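Local coordinates for SusD superfamily protein (Bacteroides fragilis, PDB 3L22) that probably binds glycans at the outer membrane as a member of the SusD family, and carries zinc ions in the crystal, at residues A[210-214]-A[215-219]. Sequence-based numbering, arbitrary orientation. Where two conformers were deposited one is given.
With ACT (acetate ion), chain Q.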
ATOM      1  N   VAL A 210      -9.405  -2.684  -4.316  1.00 12.80           N
ATOM      2  CA  VAL A 210      -9.522  -3.630  -5.386  1.00 11.63           C
ATOM      3  C   VAL A 210     -10.646  -3.212  -6.330  1.00 12.52           C
ATOM      4  O   VAL A 210     -10.464  -3.177  -7.533  1.00 11.68           O
ATOM      5  CB  VAL A 210      -9.736  -5.063  -4.853  1.00 11.62           C
ATOM      6  CG1 VAL A 210     -10.189  -6.019  -5.959  1.00 10.82           C
ATOM      7  CG2 VAL A 210      -8.440  -5.561  -4.195  1.00 11.95           C
ATOM      8  N   TYR A 211     -11.824  -2.916  -5.788  1.00 12.78           N
ATOM      9  CA  TYR A 211     -12.924  -2.525  -6.647  1.00 11.42           C
ATOM     10  C   TYR A 211     -12.635  -1.238  -7.414  1.00 11.33           C
ATOM     11  O   TYR A 211     -12.997  -1.133  -8.581  1.00 10.83           O
ATOM     12  CB  TYR A 211     -14.241  -2.442  -5.878  1.00 11.22           C
ATOM     13  CG  TYR A 211     -14.933  -3.777  -5.607  1.00 12.03           C
ATOM     14  CD1 TYR A 211     -15.158  -4.702  -6.630  1.00 12.50           C
ATOM     15  CD2 TYR A 211     -15.410  -4.096  -4.330  1.00 14.02           C
ATOM     16  CE1 TYR A 211     -15.845  -5.896  -6.394  1.00 12.99           C
ATOM     17  CE2 TYR A 211     -16.100  -5.287  -4.098  1.00 12.83           C
ATOM     18  CZ  TYR A 211     -16.291  -6.185  -5.118  1.00 14.27           C
ATOM     19  OH  TYR A 211     -16.989  -7.355  -4.915  1.00 17.99           O
HETATM   20  N   MSE A 212     -11.932  -0.284  -6.819  1.00 11.79           N
HETATM   21  CA  MSE A 212     -11.538   0.916  -7.588  1.00 12.36           C
HETATM   22  C   MSE A 212     -10.640   0.583  -8.769  1.00 12.75           C
HETATM   23  O   MSE A 212     -10.800   1.160  -9.858  1.00 13.09           O
HETATM   24  CB  MSE A 212     -10.861   1.952  -6.696  1.00 11.60           C
HETATM   25  CG  MSE A 212     -11.822   2.563  -5.737  1.00 16.03           C
HETATM   26 SE   MSE A 212     -10.904   3.754  -4.486  0.75 22.47          SE
HETATM   27  CE  MSE A 212     -10.624   5.217  -5.536  1.00 12.66           C
ATOM     28  N   ALA A 213      -9.721  -0.364  -8.576  1.00 12.88           N
ATOM     29  CA  ALA A 213      -8.802  -0.776  -9.651  1.00 13.01           C
ATOM     30  C   ALA A 213      -9.589  -1.402 -10.826  1.00 13.48           C
ATOM     31  O   ALA A 213      -9.082  -1.486 -11.957  1.00 12.73           O
ATOM     32  CB  ALA A 213      -7.715  -1.775  -9.089  1.00 11.21           C
HETATM   33  N   MSE A 214     -10.819  -1.870 -10.537  1.00 13.31           N
HETATM   34  CA  MSE A 214     -11.674  -2.511 -11.531  0.65 13.67           C
HETATM   35  C   MSE A 214     -12.787  -1.578 -12.043  1.00 13.46           C
HETATM   36  O   MSE A 214     -13.670  -2.007 -12.770  1.00 13.84           O
HETATM   37  CB  MSE A 214     -12.260  -3.798 -10.934  0.65 13.42           C
HETATM   38  CG  MSE A 214     -11.198  -4.772 -10.384  0.65 14.16           C
HETATM   39 SE   MSE A 214     -11.987  -6.267  -9.420  0.49 15.41          SE
HETATM   40  CE  MSE A 214     -12.204  -7.474 -10.921  0.65 18.28           C
ATOM     41  N   ASN A 215     -12.715  -0.304 -11.678  1.00 13.81           N
ATOM     42  CA  ASN A 215     -13.729   0.685 -11.998  1.00 14.65           C
ATOM     43  C   ASN A 215     -15.107   0.327 -11.472  1.00 13.92           C
ATOM     44  O   ASN A 215     -16.071   0.745 -12.018  1.00 12.83           O
ATOM     45  CB  ASN A 215     -13.773   0.979 -13.520  1.00 15.16           C
ATOM     46  CG  ASN A 215     -12.621   1.864 -13.981  1.00 15.46           C
ATOM     47  OD1 ASN A 215     -11.564   1.928 -13.362  1.00 15.03           O
ATOM     48  ND2 ASN A 215     -12.845   2.571 -15.079  1.00 17.71           N
ATOM     49  N   GLU A 216     -15.172  -0.441 -10.386  1.00 14.32           N
ATOM     50  CA  GLU A 216     -16.425  -0.864  -9.779  1.00 13.76           C
ATOM     51  C   GLU A 216     -16.778   0.107  -8.655  1.00 13.78           C
ATOM     52  O   GLU A 216     -16.690  -0.220  -7.446  1.00 12.90           O
ATOM     53  CB  GLU A 216     -16.264  -2.282  -9.230  1.00 14.75           C
ATOM     54  CG  GLU A 216     -16.075  -3.357 -10.297  1.00 14.14           C
ATOM     55  CD  GLU A 216     -17.307  -3.623 -11.097  1.00 14.04           C
ATOM     56  OE1 GLU A 216     -18.425  -3.332 -10.645  1.00 16.64           O
ATOM     57  OE2 GLU A 216     -17.165  -4.112 -12.219  1.00 18.43           O
ATOM     58  N   TRP A 217     -17.178   1.308  -9.059  1.00 13.15           N
ATOM     59  CA  TRP A 217     -17.277   2.451  -8.143  1.00 13.62           C
ATOM     60  C   TRP A 217     -18.361   2.210  -7.090  1.00 13.48           C
ATOM     61  O   TRP A 217     -18.148   2.474  -5.910  1.00 13.69           O
ATOM     62  CB  TRP A 217     -17.505   3.781  -8.907  1.00 13.78           C
ATOM     63  CG  TRP A 217     -16.535   3.990 -10.033  1.00 13.96           C
ATOM     64  CD1 TRP A 217     -16.836   4.004 -11.364  1.00 15.63           C
ATOM     65  CD2 TRP A 217     -15.119   4.166  -9.942  1.00 15.20           C
ATOM     66  NE1 TRP A 217     -15.708   4.193 -12.097  1.00 14.18           N
ATOM     67  CE2 TRP A 217     -14.634   4.292 -11.260  1.00 15.27           C
ATOM     68  CE3 TRP A 217     -14.221   4.253  -8.882  1.00 14.18           C
ATOM     69  CZ2 TRP A 217     -13.293   4.478 -11.549  1.00 15.20           C
ATOM     70  CZ3 TRP A 217     -12.867   4.439  -9.168  1.00 16.17           C
ATOM     71  CH2 TRP A 217     -12.418   4.539 -10.488  1.00 14.86           C
ATOM     72  N   ASP A 218     -19.479   1.614  -7.493  1.00 13.27           N
ATOM     73  CA  ASP A 218     -20.546   1.306  -6.542  1.00 13.28           C
ATOM     74  C   ASP A 218     -20.169   0.233  -5.510  1.00 13.25           C
ATOM     75  O   ASP A 218     -20.484   0.373  -4.328  1.00 13.12           O
ATOM     76  CB  ASP A 218     -21.821   0.887  -7.254  1.00 14.44           C
ATOM     77  CG  ASP A 218     -22.508   2.033  -7.965  1.00 15.88           C
ATOM     78  OD1 ASP A 218     -22.379   3.214  -7.580  1.00 20.69           O
ATOM     79  OD2 ASP A 218     -23.247   1.725  -8.906  1.00 22.13           O
ATOM     80  N   LYS A 219     -19.513  -0.827  -5.949  1.00 12.46           N
ATOM     81  CA  LYS A 219     -19.074  -1.868  -5.029  1.00 12.90           C
ATOM     82  C   LYS A 219     -17.964  -1.332  -4.110  1.00 13.15           C
ATOM     83  O   LYS A 219     -17.915  -1.703  -2.929  1.00 13.24           O
ATOM     84  CB  LYS A 219     -18.643  -3.141  -5.771  1.00 13.23           C
ATOM     85  CG  LYS A 219     -19.791  -3.817  -6.528  1.00 13.25           C
ATOM     86  CD  LYS A 219     -19.296  -4.955  -7.442  1.00 15.59           C
ATOM     87  CE  LYS A 219     -20.431  -5.547  -8.283  1.00 17.39           C
ATOM     88  NZ  LYS A 219     -20.693  -4.667  -9.526  1.00 18.12           N
TER
HETATM   89  C   ACT Q  16     -20.236   0.859 -11.403  1.00 56.96           C
HETATM   90  O   ACT Q  16     -21.347   0.312 -11.601  1.00 58.87           O
HETATM   91  OXT ACT Q  16     -20.162   1.423 -10.304  1.00 54.44           O
HETATM   92  CH3 ACT Q  16     -19.133   0.782 -12.433  1.00 56.86           C
HETATM   93  O   HOH W   1     -10.426  -0.490 -14.156  1.00 24.19           O
HETATM   94  O   HOH W   2     -14.848  -4.178 -13.865  1.00 18.46           O
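Tyr211 and Glu216 join where helix 200-213 ends and helix 217-225 begins, the amide N of Glu216 donating to Tyr211 O at 2.9 Å while Asn215 N turns back to Met212 O at 3.0 Å. Tyr211 O also accepts from Met214 N, which reaches it from the opposite face, so two amides grip this one oxygen. Among the side chains, the Tyr211 ring receives Lys219 over one face: Lys219 CB sits 3.6 Å from the ring centroid in a CH-pi contact almost on the ring normal; beyond it CG lifts away from the ring, and CD comes back closer just outside the rim at CE1. Glu216 CB approaches the same ring obliquely near CD1. The pair of backbone bonds, with positive phi at Asn215 (58°), makes a Schellman motif with Asn215 as its C-prime residue, and Glu216 then takes the N-cap position of the following helix. This tight turn between consecutive helices accords with the TPR-like helical architecture of SusD proteins. Bent at chi2 (-70°), Glu216 carries its carboxylate to Lys219, whose NZ forms a salt bridge with OE1 at 2.9 Å, arriving from above the carboxylate plane. A water donates to both Glu216 OE2 and Met214 O, linking the Glu216 carboxylate to the backbone of the turn. Across the turn, the six-membered end of the Trp217 indole packs through CZ3 on Met212 CB at 4.0 Å, the two side chains crossing at about a right angle; both also touch Cys337 of helix 327-339. At the start of the second helix, Asp218 N donates to OXT of an acetate ion, probably from the crystallisation liquor, at 2.9 Å.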